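PDB 6IF4: histone acetyltransferase from Trypanosoma brucei brucei, which probably acetylates lysines of chromatin proteins as a MYST-family enzyme, the piece in this structure being its presumed Tudor (Tudor-knot) domain. Local coordinates for residues 36-41 / 47-52. Numbering follows the deposited sequence.
Sequences LYYVHY and RMDRWL
Tyr37 and Val39 pair with Leu52 and Arg50 as the two arms of an antiparallel beta hairpin, with Tyr37 N to Leu52 O (2.9 Å) and Val39 N to Arg50 O (3.0 Å) each answered by a return bond. Between these pairs, in the non-hydrogen-bonded Tyr38-Trp51 pair, Tyr38 CB sits 3.6 Å from the centroid of the six-membered ring of Trp51, a CH-pi contact almost on the ring normal. With CG of Tyr38 anti to the backbone N (chi1 -165°), its phenol slants across toward residues 47-52, CD1 lying 3.4 Å from Trp51 NE1 and OH reaching CB of Asp49. A water joins that hydroxyl to Asp49 OD2. The other oxygen, OD1, takes a straight 2.7 Å bond from His40 ND1 on its syn side, and a second water ties it to Tyr41 N. On the opposite face Leu52 CD1 touches Val39 CG2 at 3.7 Å and the Tyr41 hydroxyl, which bonds to Thr13 O. Arg50 folds back so that NE (2.9 Å) and NH2 both grip Met48 O. Both carboxylate oxygens of Asp49 are thus engaged at the loop end of this SH3-like barrel hairpin, and the carboxylate would be expected to favour a protonated His40.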
# COMPACT_ATOMS: atom_id res chain seq x y z
N LEU B 36 3.19 8.02 -1.40
CA LEU B 36 2.52 6.91 -2.11
C LEU B 36 3.29 5.63 -1.79
O LEU B 36 4.49 5.67 -1.68
CB LEU B 36 2.44 7.16 -3.61
CG LEU B 36 1.67 8.41 -4.00
CD1 LEU B 36 1.69 8.61 -5.50
CD2 LEU B 36 0.28 8.36 -3.47
N TYR B 37 2.56 4.55 -1.70
CA TYR B 37 3.10 3.27 -1.27
C TYR B 37 2.87 2.24 -2.37
O TYR B 37 1.76 2.11 -2.88
CB TYR B 37 2.44 2.82 0.03
CG TYR B 37 2.44 3.89 1.11
CD1 TYR B 37 3.52 4.04 1.96
CD2 TYR B 37 1.36 4.76 1.25
CE1 TYR B 37 3.53 5.02 2.94
CE2 TYR B 37 1.36 5.74 2.22
CZ TYR B 37 2.44 5.86 3.06
OH TYR B 37 2.45 6.84 4.03
N TYR B 38 3.93 1.52 -2.72
CA TYR B 38 3.83 0.42 -3.66
C TYR B 38 3.54 -0.83 -2.84
O TYR B 38 4.41 -1.34 -2.13
CB TYR B 38 5.12 0.25 -4.46
CG TYR B 38 4.97 -0.63 -5.68
CD1 TYR B 38 4.12 -0.27 -6.71
CD2 TYR B 38 5.67 -1.82 -5.79
CE1 TYR B 38 3.97 -1.07 -7.83
CE2 TYR B 38 5.53 -2.63 -6.90
CZ TYR B 38 4.67 -2.25 -7.92
OH TYR B 38 4.53 -3.05 -9.03
N VAL B 39 2.30 -1.31 -2.92
CA VAL B 39 1.84 -2.40 -2.07
C VAL B 39 1.85 -3.69 -2.87
O VAL B 39 1.60 -3.70 -4.08
CB VAL B 39 0.45 -2.10 -1.49
CG1 VAL B 39 0.36 -0.65 -1.02
CG2 VAL B 39 -0.65 -2.41 -2.49
N HIS B 40 2.19 -4.78 -2.19
CA HIS B 40 2.06 -6.12 -2.75
C HIS B 40 0.99 -6.86 -1.96
O HIS B 40 1.07 -6.93 -0.73
CB HIS B 40 3.39 -6.87 -2.69
CG HIS B 40 3.27 -8.33 -2.99
ND1 HIS B 40 2.90 -8.81 -4.23
CD2 HIS B 40 3.45 -9.43 -2.21
CE1 HIS B 40 2.87 -10.13 -4.20
NE2 HIS B 40 3.20 -10.53 -2.99
N TYR B 41 -0.00 -7.39 -2.66
CA TYR B 41 -1.04 -8.16 -2.01
C TYR B 41 -0.48 -9.54 -1.72
O TYR B 41 0.02 -10.23 -2.62
CB TYR B 41 -2.30 -8.24 -2.87
CG TYR B 41 -2.90 -6.88 -3.12
CD1 TYR B 41 -3.83 -6.34 -2.24
CD2 TYR B 41 -2.52 -6.14 -4.23
CE1 TYR B 41 -4.37 -5.09 -2.47
CE2 TYR B 41 -3.05 -4.89 -4.46
CZ TYR B 41 -3.97 -4.37 -3.58
OH TYR B 41 -4.50 -3.13 -3.82
N ARG B 47 1.79 -9.16 -10.34
CA ARG B 47 1.04 -8.37 -11.32
C ARG B 47 0.03 -7.43 -10.68
O ARG B 47 -0.27 -6.36 -11.23
CB ARG B 47 0.38 -9.30 -12.34
CG ARG B 47 1.40 -9.98 -13.25
CD ARG B 47 0.74 -10.98 -14.17
NE ARG B 47 -0.12 -11.91 -13.45
CZ ARG B 47 0.21 -13.17 -13.17
NH1 ARG B 47 1.38 -13.66 -13.57
NH2 ARG B 47 -0.63 -13.93 -12.49
N MET B 48 -0.54 -7.82 -9.54
CA MET B 48 -1.54 -7.02 -8.87
C MET B 48 -0.95 -5.88 -8.04
O MET B 48 -1.72 -5.08 -7.51
CB MET B 48 -2.43 -7.89 -7.98
CG MET B 48 -3.11 -9.01 -8.75
SD MET B 48 -4.27 -8.37 -9.97
CE MET B 48 -5.42 -7.48 -8.93
N ASP B 49 0.36 -5.84 -7.93
CA ASP B 49 1.05 -4.77 -7.19
C ASP B 49 0.67 -3.40 -7.75
O ASP B 49 0.57 -3.24 -8.95
CB ASP B 49 2.55 -4.92 -7.23
CG ASP B 49 3.07 -6.20 -6.61
OD1 ASP B 49 2.30 -6.95 -6.09
OD2 ASP B 49 4.21 -6.38 -6.65
N ARG B 50 0.54 -2.43 -6.86
CA ARG B 50 0.19 -1.09 -7.33
C ARG B 50 0.55 0.00 -6.34
O ARG B 50 0.78 -0.26 -5.22
CB ARG B 50 -1.31 -0.97 -7.59
CG ARG B 50 -2.20 -1.46 -6.47
CD ARG B 50 -3.61 -1.60 -7.03
NE ARG B 50 -3.65 -2.87 -7.71
CZ ARG B 50 -4.45 -3.22 -8.68
NH1 ARG B 50 -5.32 -2.38 -9.18
NH2 ARG B 50 -4.36 -4.43 -9.17
N TRP B 51 0.61 1.20 -6.88
CA TRP B 51 0.84 2.38 -6.06
C TRP B 51 -0.49 2.85 -5.48
O TRP B 51 -1.48 2.99 -6.20
CB TRP B 51 1.48 3.49 -6.89
CG TRP B 51 2.90 3.21 -7.27
CD1 TRP B 51 3.35 2.69 -8.44
CD2 TRP B 51 4.06 3.44 -6.46
NE1 TRP B 51 4.72 2.58 -8.42
CE2 TRP B 51 5.18 3.04 -7.21
CE3 TRP B 51 4.26 3.96 -5.17
CZ2 TRP B 51 6.48 3.13 -6.73
CZ3 TRP B 51 5.56 4.04 -4.69
CH2 TRP B 51 6.65 3.63 -5.46
N LEU B 52 -0.51 3.10 -4.18
CA LEU B 52 -1.73 3.55 -3.51
C LEU B 52 -1.43 4.66 -2.54
O LEU B 52 -0.33 4.71 -1.96
CB LEU B 52 -2.42 2.40 -2.76
CG LEU B 52 -2.91 1.22 -3.61
CD1 LEU B 52 -3.37 0.08 -2.72
CD2 LEU B 52 -4.03 1.68 -4.54
O HOH W 1 5.61 -5.43 -8.84
O HOH W 2 -0.17 -8.11 -5.53